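Local coordinates for protein RNA-dependent RNA Polymerase (PDB 6TZ0) that catalyses RNA-templated RNA synthesis, transcribing the viral double-stranded RNA into plus strands and copying these into complementary minus strands, at residues Y460-I466 with D495-L499; R487-G491 with Y637-R641; L1071-V1076 with T1172-A1176. One frame throughout, in Å; residues are numbered along the deposited sequence.

Interaction 1: Y460-I466 with D495-L499; sequences YRTPERI and DRLFL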
ATOM      1  N   TYR A 460       7.674  19.092  14.032  1.00 29.82           N
ATOM      2  CA  TYR A 460       7.003  17.849  14.391  1.00 29.82           C
ATOM      3  C   TYR A 460       6.040  18.039  15.556  1.00 29.82           C
ATOM      4  O   TYR A 460       5.025  17.341  15.636  1.00 29.82           O
ATOM      5  CB  TYR A 460       8.045  16.780  14.722  1.00 29.82           C
ATOM      6  CG  TYR A 460       7.476  15.452  15.157  1.00 29.82           C
ATOM      7  CD1 TYR A 460       6.878  14.599  14.244  1.00 29.82           C
ATOM      8  CD2 TYR A 460       7.555  15.045  16.480  1.00 29.82           C
ATOM      9  CE1 TYR A 460       6.361  13.384  14.641  1.00 29.82           C
ATOM     10  CE2 TYR A 460       7.050  13.831  16.885  1.00 29.82           C
ATOM     11  CZ  TYR A 460       6.450  13.010  15.963  1.00 29.82           C
ATOM     12  OH  TYR A 460       5.937  11.805  16.365  1.00 29.82           O
ATOM     13  N   ARG A 461       6.323  18.984  16.447  1.00 26.42           N
ATOM     14  CA  ARG A 461       5.495  19.247  17.612  1.00 26.42           C
ATOM     15  C   ARG A 461       4.565  20.435  17.417  1.00 26.42           C
ATOM     16  O   ARG A 461       3.921  20.864  18.375  1.00 26.42           O
ATOM     17  CB  ARG A 461       6.373  19.491  18.836  1.00 26.42           C
ATOM     18  CG  ARG A 461       7.298  18.353  19.199  1.00 26.42           C
ATOM     19  CD  ARG A 461       6.569  17.159  19.760  1.00 26.42           C
ATOM     20  NE  ARG A 461       7.506  16.132  20.195  1.00 26.42           N
ATOM     21  CZ  ARG A 461       7.159  14.947  20.674  1.00 26.42           C
ATOM     22  NH1 ARG A 461       5.884  14.622  20.789  1.00 26.42           N
ATOM     23  NH2 ARG A 461       8.091  14.087  21.037  1.00 26.42           N
ATOM     24  N   THR A 462       4.487  20.979  16.213  1.00 28.23           N
ATOM     25  CA  THR A 462       3.728  22.186  15.925  1.00 28.23           C
ATOM     26  C   THR A 462       2.361  21.823  15.381  1.00 28.23           C
ATOM     27  O   THR A 462       2.276  21.058  14.414  1.00 28.23           O
ATOM     28  CB  THR A 462       4.476  23.046  14.916  1.00 28.23           C
ATOM     29  OG1 THR A 462       5.749  23.410  15.458  1.00 28.23           O
ATOM     30  CG2 THR A 462       3.702  24.302  14.594  1.00 28.23           C
ATOM     31  N   PRO A 463       1.277  22.341  15.966  1.00 28.75           N
ATOM     32  CA  PRO A 463      -0.065  21.907  15.547  1.00 28.75           C
ATOM     33  C   PRO A 463      -0.489  22.402  14.172  1.00 28.75           C
ATOM     34  O   PRO A 463      -1.404  21.815  13.585  1.00 28.75           O
ATOM     35  CB  PRO A 463      -0.973  22.481  16.641  1.00 28.75           C
ATOM     36  CG  PRO A 463      -0.077  22.723  17.791  1.00 28.75           C
ATOM     37  CD  PRO A 463       1.230  23.123  17.211  1.00 28.75           C
ATOM     38  N   GLU A 464       0.140  23.444  13.630  1.00 33.47           N
ATOM     39  CA  GLU A 464      -0.258  23.963  12.328  1.00 33.47           C
ATOM     40  C   GLU A 464       0.194  23.088  11.170  1.00 33.47           C
ATOM     41  O   GLU A 464      -0.269  23.298  10.045  1.00 33.47           O
ATOM     42  CB  GLU A 464       0.280  25.380  12.147  1.00 33.47           C
ATOM     43  CG  GLU A 464      -0.396  26.393  13.050  1.00 33.47           C
ATOM     44  CD  GLU A 464      -1.851  26.628  12.673  1.00 33.47           C
ATOM     45  OE1 GLU A 464      -2.170  26.582  11.466  1.00 33.47           O
ATOM     46  OE2 GLU A 464      -2.678  26.845  13.582  1.00 33.47           O
ATOM     47  N   ARG A 465       1.073  22.121  11.431  1.00 30.99           N
ATOM     48  CA  ARG A 465       1.511  21.165  10.422  1.00 30.99           C
ATOM     49  C   ARG A 465       0.351  20.338   9.873  1.00 30.99           C
ATOM     50  O   ARG A 465       0.272  20.086   8.663  1.00 30.99           O
ATOM     51  CB  ARG A 465       2.588  20.278  11.042  1.00 30.99           C
ATOM     52  CG  ARG A 465       3.066  19.164  10.180  1.00 30.99           C
ATOM     53  CD  ARG A 465       4.314  18.530  10.742  1.00 30.99           C
ATOM     54  NE  ARG A 465       4.160  17.931  12.064  1.00 30.99           N
ATOM     55  CZ  ARG A 465       3.788  16.676  12.286  1.00 30.99           C
ATOM     56  NH1 ARG A 465       3.702  16.225  13.527  1.00 30.99           N
ATOM     57  NH2 ARG A 465       3.508  15.869  11.274  1.00 30.99           N
ATOM     58  N   ILE A 466      -0.592  19.967  10.740  1.00 30.72           N
ATOM     59  CA  ILE A 466      -1.727  19.144  10.335  1.00 30.72           C
ATOM     60  C   ILE A 466      -2.669  19.932   9.427  1.00 30.72           C
ATOM     61  O   ILE A 466      -3.130  19.437   8.386  1.00 30.72           O
ATOM     62  CB  ILE A 466      -2.456  18.629  11.586  1.00 30.72           C
ATOM     63  CG1 ILE A 466      -1.476  17.907  12.519  1.00 30.72           C
ATOM     64  CG2 ILE A 466      -3.603  17.742  11.201  1.00 30.72           C
ATOM     65  CD1 ILE A 466      -0.797  16.708  11.913  1.00 30.72           C
ATOM     66  N   ASP A 495       2.217  13.882   6.735  1.00 34.89           N
ATOM     67  CA  ASP A 495       1.326  14.359   7.778  1.00 34.89           C
ATOM     68  C   ASP A 495      -0.085  13.804   7.645  1.00 34.89           C
ATOM     69  O   ASP A 495      -0.716  13.488   8.663  1.00 34.89           O
ATOM     70  CB  ASP A 495       1.312  15.878   7.766  1.00 34.89           C
ATOM     71  CG  ASP A 495       2.683  16.464   7.968  1.00 34.89           C
ATOM     72  OD1 ASP A 495       3.490  15.853   8.699  1.00 34.89           O
ATOM     73  OD2 ASP A 495       2.968  17.517   7.362  1.00 34.89           O
ATOM     74  N   ARG A 496      -0.589  13.648   6.418  1.00 35.09           N
ATOM     75  CA  ARG A 496      -1.782  12.833   6.226  1.00 35.09           C
ATOM     76  C   ARG A 496      -1.524  11.379   6.574  1.00 35.09           C
ATOM     77  O   ARG A 496      -2.440  10.681   7.015  1.00 35.09           O
ATOM     78  CB  ARG A 496      -2.288  12.923   4.791  1.00 35.09           C
ATOM     79  CG  ARG A 496      -2.963  14.207   4.424  1.00 35.09           C
ATOM     80  CD  ARG A 496      -3.473  14.075   3.008  1.00 35.09           C
ATOM     81  NE  ARG A 496      -4.092  15.287   2.488  1.00 35.09           N
ATOM     82  CZ  ARG A 496      -5.382  15.569   2.608  1.00 35.09           C
ATOM     83  NH1 ARG A 496      -6.190  14.731   3.242  1.00 35.09           N
ATOM     84  NH2 ARG A 496      -5.864  16.690   2.093  1.00 35.09           N
ATOM     85  N   LEU A 497      -0.293  10.906   6.379  1.00 33.46           N
ATOM     86  CA  LEU A 497       0.060   9.573   6.844  1.00 33.46           C
ATOM     87  C   LEU A 497       0.120   9.532   8.362  1.00 33.46           C
ATOM     88  O   LEU A 497      -0.161   8.501   8.977  1.00 33.46           O
ATOM     89  CB  LEU A 497       1.394   9.153   6.232  1.00 33.46           C
ATOM     90  CG  LEU A 497       1.814   7.697   6.396  1.00 33.46           C
ATOM     91  CD1 LEU A 497       0.851   6.803   5.659  1.00 33.46           C
ATOM     92  CD2 LEU A 497       3.227   7.473   5.915  1.00 33.46           C
ATOM     93  N   PHE A 498       0.475  10.656   8.981  1.00 29.99           N
ATOM     94  CA  PHE A 498       0.554  10.731  10.431  1.00 29.99           C
ATOM     95  C   PHE A 498      -0.824  10.768  11.069  1.00 29.99           C
ATOM     96  O   PHE A 498      -0.990  10.289  12.194  1.00 29.99           O
ATOM     97  CB  PHE A 498       1.362  11.964  10.827  1.00 29.99           C
ATOM     98  CG  PHE A 498       1.577  12.105  12.299  1.00 29.99           C
ATOM     99  CD1 PHE A 498       2.524  11.338  12.947  1.00 29.99           C
ATOM    100  CD2 PHE A 498       0.832  13.011  13.036  1.00 29.99           C
ATOM    101  CE1 PHE A 498       2.732  11.468  14.296  1.00 29.99           C
ATOM    102  CE2 PHE A 498       1.033  13.143  14.388  1.00 29.99           C
ATOM    103  CZ  PHE A 498       1.984  12.371  15.017  1.00 29.99           C
ATOM    104  N   LEU A 499      -1.816  11.340  10.384  1.00 29.90           N
ATOM    105  CA  LEU A 499      -3.167  11.363  10.938  1.00 29.90           C
ATOM    106  C   LEU A 499      -3.788   9.974  10.981  1.00 29.90           C
ATOM    107  O   LEU A 499      -4.609   9.685  11.857  1.00 29.90           O
ATOM    108  CB  LEU A 499      -4.063  12.306  10.144  1.00 29.90           C
ATOM    109  CG  LEU A 499      -3.835  13.788  10.389  1.00 29.90           C
ATOM    110  CD1 LEU A 499      -4.746  14.595   9.488  1.00 29.90           C
ATOM    111  CD2 LEU A 499      -4.097  14.092  11.851  1.00 29.90           C
TER
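R465 reaches from the start of helix 464-469 to D495 and F498 on the short helix 494-499. Its CG stands anti to the backbone N (chi1 175°), which carries the chain from CB past the D495 carboxylate. R465 CG lies 3.3 Å from D495 OD2. R465 CD passes 3.5 Å from D495 OD1. The chain then bends at chi3 (61°), and the guanidinium turns back toward its own segment. NE donates to E459 O, just before the segment. R465 NH2 makes the salt bridge, 2.6 Å to D495 OD1. This oxygen lies in the guanidinium plane, but NH2 meets it from above the carboxylate plane, so the two flat groups do not pair side by side. R465 NH1 donates a hydrogen bond to Y460 O at 2.7 Å. The NE, NH2 and NH1 bonds together fix the rotation of the buried group. NH1 also lies over one face of the F498 ring, near its rim. The cation-pi contact of the guanidinium as a whole is long and at most weak. Y460 turns its edge to the F498 face in an offset edge-to-face pair, centroids 5.9 Å apart with planes at 70°. I466 completes the contact: I466 CD1 meets F498 CD2 at 4.2 Å, and I466 CG2 meets L499 CD2 at 3.7 Å. A buried ion pair thus sits beside an aromatic and aliphatic core in the central polymerase domain. F498 also stacks on F579 and meets W417 edge-to-face, while Y460 OH is hydrogen-bonded to D414. Helix 604-614 covers I466 and L499.

Interaction 2: R487-G491 with Y637-R641; sequences RAISG and YPSGR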
ATOM      1  N   ARG A 487      -5.820  -0.659 -11.139  1.00 53.10           N
ATOM      2  CA  ARG A 487      -5.755  -0.517  -9.673  1.00 53.10           C
ATOM      3  C   ARG A 487      -4.875   0.669  -9.245  1.00 53.10           C
ATOM      4  O   ARG A 487      -3.735   0.521  -8.800  1.00 53.10           O
ATOM      5  CB  ARG A 487      -5.303  -1.840  -9.035  1.00 53.10           C
ATOM      6  CG  ARG A 487      -5.330  -1.919  -7.512  1.00 53.10           C
ATOM      7  CD  ARG A 487      -4.909  -3.299  -7.049  1.00 53.10           C
ATOM      8  NE  ARG A 487      -4.731  -3.369  -5.603  1.00 53.10           N
ATOM      9  CZ  ARG A 487      -5.710  -3.593  -4.736  1.00 53.10           C
ATOM     10  NH1 ARG A 487      -5.451  -3.646  -3.437  1.00 53.10           N
ATOM     11  NH2 ARG A 487      -6.953  -3.758  -5.165  1.00 53.10           N
ATOM     12  N   ALA A 488      -5.403   1.865  -9.494  1.00 50.96           N
ATOM     13  CA  ALA A 488      -4.742   3.094  -9.061  1.00 50.96           C
ATOM     14  C   ALA A 488      -4.658   3.181  -7.539  1.00 50.96           C
ATOM     15  O   ALA A 488      -5.679   3.184  -6.848  1.00 50.96           O
ATOM     16  CB  ALA A 488      -5.495   4.304  -9.608  1.00 50.96           C
ATOM     17  N   ILE A 489      -3.435   3.276  -7.018  1.00 49.91           N
ATOM     18  CA  ILE A 489      -3.187   3.335  -5.581  1.00 49.91           C
ATOM     19  C   ILE A 489      -2.789   4.763  -5.208  1.00 49.91           C
ATOM     20  O   ILE A 489      -2.176   5.480  -6.006  1.00 49.91           O
ATOM     21  CB  ILE A 489      -2.125   2.289  -5.162  1.00 49.91           C
ATOM     22  CG1 ILE A 489      -2.115   2.082  -3.654  1.00 49.91           C
ATOM     23  CG2 ILE A 489      -0.730   2.611  -5.665  1.00 49.91           C
ATOM     24  CD1 ILE A 489      -3.367   1.452  -3.171  1.00 49.91           C
ATOM     25  N   SER A 490      -3.185   5.199  -4.017  1.00 45.43           N
ATOM     26  CA  SER A 490      -2.983   6.586  -3.630  1.00 45.43           C
ATOM     27  C   SER A 490      -1.677   6.767  -2.874  1.00 45.43           C
ATOM     28  O   SER A 490      -1.153   5.839  -2.257  1.00 45.43           O
ATOM     29  CB  SER A 490      -4.129   7.091  -2.760  1.00 45.43           C
ATOM     30  OG  SER A 490      -4.110   6.468  -1.492  1.00 45.43           O
ATOM     31  N   GLY A 491      -1.158   7.987  -2.933  1.00 42.65           N
ATOM     32  CA  GLY A 491       0.024   8.351  -2.187  1.00 42.65           C
ATOM     33  C   GLY A 491      -0.174   9.695  -1.527  1.00 42.65           C
ATOM     34  O   GLY A 491      -0.689  10.626  -2.146  1.00 42.65           O
ATOM     35  N   TYR A 637     -11.921   4.573  -0.438  1.00 36.16           N
ATOM     36  CA  TYR A 637     -10.973   4.427   0.639  1.00 36.16           C
ATOM     37  C   TYR A 637      -9.575   4.508   0.042  1.00 36.16           C
ATOM     38  O   TYR A 637      -9.307   3.836  -0.964  1.00 36.16           O
ATOM     39  CB  TYR A 637     -11.168   3.104   1.380  1.00 36.16           C
ATOM     40  CG  TYR A 637     -10.529   3.122   2.737  1.00 36.16           C
ATOM     41  CD1 TYR A 637     -11.150   3.769   3.795  1.00 36.16           C
ATOM     42  CD2 TYR A 637      -9.293   2.537   2.957  1.00 36.16           C
ATOM     43  CE1 TYR A 637     -10.570   3.812   5.035  1.00 36.16           C
ATOM     44  CE2 TYR A 637      -8.706   2.578   4.197  1.00 36.16           C
ATOM     45  CZ  TYR A 637      -9.347   3.216   5.229  1.00 36.16           C
ATOM     46  OH  TYR A 637      -8.762   3.256   6.468  1.00 36.16           O
ATOM     47  N   PRO A 638      -8.669   5.311   0.617  1.00 41.03           N
ATOM     48  CA  PRO A 638      -7.467   5.722  -0.135  1.00 41.03           C
ATOM     49  C   PRO A 638      -6.476   4.605  -0.408  1.00 41.03           C
ATOM     50  O   PRO A 638      -5.813   4.627  -1.452  1.00 41.03           O
ATOM     51  CB  PRO A 638      -6.857   6.807   0.765  1.00 41.03           C
ATOM     52  CG  PRO A 638      -7.985   7.285   1.609  1.00 41.03           C
ATOM     53  CD  PRO A 638      -8.831   6.084   1.858  1.00 41.03           C
ATOM     54  N   SER A 639      -6.316   3.672   0.529  1.00 43.44           N
ATOM     55  CA  SER A 639      -5.581   2.413   0.387  1.00 43.44           C
ATOM     56  C   SER A 639      -4.069   2.568   0.220  1.00 43.44           C
ATOM     57  O   SER A 639      -3.352   1.568   0.129  1.00 43.44           O
ATOM     58  CB  SER A 639      -6.159   1.568  -0.756  1.00 43.44           C
ATOM     59  OG  SER A 639      -5.467   0.340  -0.880  1.00 43.44           O
ATOM     60  N   GLY A 640      -3.569   3.799   0.213  1.00 43.83           N
ATOM     61  CA  GLY A 640      -2.152   4.061   0.346  1.00 43.83           C
ATOM     62  C   GLY A 640      -1.921   4.643   1.720  1.00 43.83           C
ATOM     63  O   GLY A 640      -1.020   5.454   1.950  1.00 43.83           O
ATOM     64  N   ARG A 641      -2.771   4.218   2.635  1.00 39.41           N
ATOM     65  CA  ARG A 641      -2.927   4.783   3.958  1.00 39.41           C
ATOM     66  C   ARG A 641      -2.340   3.811   4.982  1.00 39.41           C
ATOM     67  O   ARG A 641      -2.006   2.670   4.661  1.00 39.41           O
ATOM     68  CB  ARG A 641      -4.414   5.046   4.178  1.00 39.41           C
ATOM     69  CG  ARG A 641      -4.804   6.013   5.237  1.00 39.41           C
ATOM     70  CD  ARG A 641      -6.294   6.196   5.182  1.00 39.41           C
ATOM     71  NE  ARG A 641      -6.777   7.063   6.241  1.00 39.41           N
ATOM     72  CZ  ARG A 641      -8.055   7.356   6.427  1.00 39.41           C
ATOM     73  NH1 ARG A 641      -8.405   8.155   7.417  1.00 39.41           N
ATOM     74  NH2 ARG A 641      -8.978   6.846   5.626  1.00 39.41           N
TER
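S490 OG donates a hydrogen bond to P638 O, 2.5 Å away, and lies 3.2 Å from G640 N. The 2.5 Å between S490 OG and P638 O is short for this resolution, and its exact value is uncertain. The loop 637-641 carries the Ser-Gly pair before the long helix 644-665, consistent with motif B of viral RNA polymerases. Its partner is strand 489-491, the edge strand of a mixed sheet, paired with strand 474-477. S490 holds OG between its backbone N and carbonyl carbon (chi1 69°), and its CB points to the loop. OG approaches from above the carbonyl plane, 59° out of it, so the donor is not directed at a lone pair of P638 O. I489 adds an apolar arm: I489 CD1 touches S639 OG at 3.3 Å and S639 CB at 3.7 Å. S639 itself has a positive phi (68°), which turns the loop between P638 and G640. The contact borders the active site. The S639 side chain is about 4 Å from that of D552, which binds UTP in another structure of this polymerase, and about 9 Å from that of D680, which there binds magnesium. The strand may therefore help to position the loop beside the nucleotide site. G640 CA, 3.3 Å from S490 O, makes a nearly straight CA-H...O contact.

Interaction 3: L1071-V1076 with T1172-A1176; sequences LLRLDV and TQCRA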
ATOM      1  N   LEU A1071      14.885 -31.810  15.532  1.00 70.47           N
ATOM      2  CA  LEU A1071      15.730 -32.760  16.249  1.00 70.47           C
ATOM      3  C   LEU A1071      17.092 -32.148  16.548  1.00 70.47           C
ATOM      4  O   LEU A1071      17.474 -31.981  17.712  1.00 70.47           O
ATOM      5  CB  LEU A1071      15.859 -34.050  15.430  1.00 70.47           C
ATOM      6  CG  LEU A1071      16.356 -35.380  16.021  1.00 70.47           C
ATOM      7  CD1 LEU A1071      17.876 -35.498  16.132  1.00 70.47           C
ATOM      8  CD2 LEU A1071      15.705 -35.623  17.373  1.00 70.47           C
ATOM      9  N   LEU A1072      17.837 -31.799  15.504  1.00 71.30           N
ATOM     10  CA  LEU A1072      19.046 -30.999  15.626  1.00 71.30           C
ATOM     11  C   LEU A1072      18.775 -29.658  14.964  1.00 71.30           C
ATOM     12  O   LEU A1072      18.511 -29.602  13.758  1.00 71.30           O
ATOM     13  CB  LEU A1072      20.245 -31.688  14.981  1.00 71.30           C
ATOM     14  CG  LEU A1072      20.731 -32.979  15.634  1.00 71.30           C
ATOM     15  CD1 LEU A1072      21.849 -33.590  14.816  1.00 71.30           C
ATOM     16  CD2 LEU A1072      21.184 -32.712  17.058  1.00 71.30           C
ATOM     17  N   ARG A1073      18.809 -28.590  15.751  1.00 75.74           N
ATOM     18  CA  ARG A1073      18.522 -27.256  15.245  1.00 75.74           C
ATOM     19  C   ARG A1073      19.724 -26.335  15.354  1.00 75.74           C
ATOM     20  O   ARG A1073      20.000 -25.571  14.426  1.00 75.74           O
ATOM     21  CB  ARG A1073      17.319 -26.657  15.993  1.00 75.74           C
ATOM     22  CG  ARG A1073      16.923 -25.266  15.538  1.00 75.74           C
ATOM     23  CD  ARG A1073      16.494 -25.287  14.083  1.00 75.74           C
ATOM     24  NE  ARG A1073      15.281 -26.073  13.873  1.00 75.74           N
ATOM     25  CZ  ARG A1073      14.856 -26.490  12.685  1.00 75.74           C
ATOM     26  NH1 ARG A1073      13.742 -27.199  12.587  1.00 75.74           N
ATOM     27  NH2 ARG A1073      15.550 -26.205  11.592  1.00 75.74           N
ATOM     28  N   LEU A1074      20.464 -26.409  16.457  1.00 75.12           N
ATOM     29  CA  LEU A1074      21.623 -25.543  16.627  1.00 75.12           C
ATOM     30  C   LEU A1074      22.790 -26.030  15.773  1.00 75.12           C
ATOM     31  O   LEU A1074      23.453 -25.236  15.092  1.00 75.12           O
ATOM     32  CB  LEU A1074      21.993 -25.485  18.110  1.00 75.12           C
ATOM     33  CG  LEU A1074      22.901 -24.396  18.677  1.00 75.12           C
ATOM     34  CD1 LEU A1074      22.475 -24.109  20.103  1.00 75.12           C
ATOM     35  CD2 LEU A1074      24.354 -24.806  18.657  1.00 75.12           C
ATOM     36  N   ASP A1075      23.024 -27.343  15.760  1.00 72.68           N
ATOM     37  CA  ASP A1075      24.216 -27.885  15.116  1.00 72.68           C
ATOM     38  C   ASP A1075      24.045 -27.961  13.601  1.00 72.68           C
ATOM     39  O   ASP A1075      25.029 -27.921  12.853  1.00 72.68           O
ATOM     40  CB  ASP A1075      24.535 -29.259  15.709  1.00 72.68           C
ATOM     41  CG  ASP A1075      25.906 -29.762  15.317  1.00 72.68           C
ATOM     42  OD1 ASP A1075      26.908 -29.222  15.830  1.00 72.68           O
ATOM     43  OD2 ASP A1075      25.987 -30.708  14.513  1.00 72.68           O
ATOM     44  N   VAL A1076      22.801 -28.076  13.127  1.00 67.84           N
ATOM     45  CA  VAL A1076      22.550 -28.036  11.687  1.00 67.84           C
ATOM     46  C   VAL A1076      22.690 -26.616  11.168  1.00 67.84           C
ATOM     47  O   VAL A1076      23.491 -26.334  10.269  1.00 67.84           O
ATOM     48  CB  VAL A1076      21.156 -28.595  11.357  1.00 67.84           C
ATOM     49  CG1 VAL A1076      20.859 -28.410   9.881  1.00 67.84           C
ATOM     50  CG2 VAL A1076      21.057 -30.042  11.721  1.00 67.84           C
ATOM     51  N   THR A1172      31.857 -34.182  17.130  1.00 60.15           N
ATOM     52  CA  THR A1172      30.513 -33.917  17.631  1.00 60.15           C
ATOM     53  C   THR A1172      29.597 -33.302  16.585  1.00 60.15           C
ATOM     54  O   THR A1172      28.376 -33.311  16.770  1.00 60.15           O
ATOM     55  CB  THR A1172      30.588 -33.004  18.855  1.00 60.15           C
ATOM     56  OG1 THR A1172      29.276 -32.821  19.401  1.00 60.15           O
ATOM     57  CG2 THR A1172      31.179 -31.655  18.490  1.00 60.15           C
ATOM     58  N   GLN A1173      30.150 -32.785  15.493  1.00 61.42           N
ATOM     59  CA  GLN A1173      29.381 -32.183  14.417  1.00 61.42           C
ATOM     60  C   GLN A1173      29.468 -32.993  13.133  1.00 61.42           C
ATOM     61  O   GLN A1173      29.305 -32.441  12.044  1.00 61.42           O
ATOM     62  CB  GLN A1173      29.853 -30.749  14.208  1.00 61.42           C
ATOM     63  CG  GLN A1173      31.341 -30.645  14.011  1.00 61.42           C
ATOM     64  CD  GLN A1173      31.810 -29.215  14.014  1.00 61.42           C
ATOM     65  OE1 GLN A1173      31.007 -28.290  14.081  1.00 61.42           O
ATOM     66  NE2 GLN A1173      33.121 -29.022  13.944  1.00 61.42           N
ATOM     67  N   CYS A1174      29.733 -34.295  13.245  1.00 53.18           N
ATOM     68  CA  CYS A1174      29.695 -35.176  12.088  1.00 53.18           C
ATOM     69  C   CYS A1174      28.283 -35.614  11.748  1.00 53.18           C
ATOM     70  O   CYS A1174      27.980 -35.812  10.570  1.00 53.18           O
ATOM     71  CB  CYS A1174      30.556 -36.414  12.322  1.00 53.18           C
ATOM     72  SG  CYS A1174      32.324 -36.121  12.323  1.00 53.18           S
ATOM     73  N   ARG A1175      27.418 -35.758  12.754  1.00 53.26           N
ATOM     74  CA  ARG A1175      26.112 -36.379  12.546  1.00 53.26           C
ATOM     75  C   ARG A1175      25.206 -35.501  11.694  1.00 53.26           C
ATOM     76  O   ARG A1175      24.666 -35.957  10.677  1.00 53.26           O
ATOM     77  CB  ARG A1175      25.472 -36.685  13.900  1.00 53.26           C
ATOM     78  CG  ARG A1175      24.163 -37.454  13.840  1.00 53.26           C
ATOM     79  CD  ARG A1175      23.703 -37.838  15.238  1.00 53.26           C
ATOM     80  NE  ARG A1175      22.484 -38.642  15.225  1.00 53.26           N
ATOM     81  CZ  ARG A1175      21.253 -38.151  15.334  1.00 53.26           C
ATOM     82  NH1 ARG A1175      21.062 -36.850  15.481  1.00 53.26           N
ATOM     83  NH2 ARG A1175      20.210 -38.968  15.308  1.00 53.26           N
ATOM     84  N   ALA A1176      25.073 -34.229  12.065  1.00 51.70           N
ATOM     85  CA  ALA A1176      24.274 -33.282  11.298  1.00 51.70           C
ATOM     86  C   ALA A1176      24.865 -33.001   9.926  1.00 51.70           C
ATOM     87  O   ALA A1176      24.120 -32.825   8.956  1.00 51.70           O
ATOM     88  CB  ALA A1176      24.142 -31.979  12.078  1.00 51.70           C
TER
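A1176 CB is the meeting point of the close part of this contact. It points out from the first turn of helix 1174-1188. A1176 CB is touched by V1076 CG2 from the first turn of helix 1074-1080 at 3.7 Å, and by L1072 CD1 from the loop just before it at 3.9 Å. D1075 reaches across beside these methyls. With CG anti to the backbone N (chi1 -168°), its carboxylate extends over the turn that begins the other helix. D1075 OD2 lies 3.3 Å from A1176 CB, and D1075 OD1 lies 3.7 Å from Q1173 CB. The other side is more open to solvent. There R1175 stretches out in an extended chain, and the L1071 and L1072 side chains cross it at about a right angle. R1175 NH1 touches L1071 CD1 at 3.5 Å and L1072 CD1 at 3.4 Å. The L1071 methyl sits at the guanidinium edge, near its plane, so the group is met at its rim and not stacked. Away from the annotated sites, the contact joins two helix starts of the C-terminal part. The two segments share no hydrogen bond or salt bridge. The contact rests mainly on van der Waals packing round A1176 CB, and the D1075 charge near the start of helix 1174-1188 probably adds a mild electrostatic attraction.

Overall arrangement
From the N terminus, the chain first passes segment 460-466, then strand 489-491 and, directly after it, helix 494-499. Interaction 1 closes a loop of 28 residues when 495-499 returns to 460-466. Interaction 2 opens inside that loop, at 487-491, and closes far later at 637-641. The two therefore cross, with centres 20 Å apart, and both tie parts of the central polymerase domain. One continuous piece, 487-499, serves both: its strand faces the loop near the active site, its helix packs on 460-466. Interaction 3 follows in series and closes a 95-residue loop in the C-terminal part, about 34 Å from interaction 2 between nearest atoms.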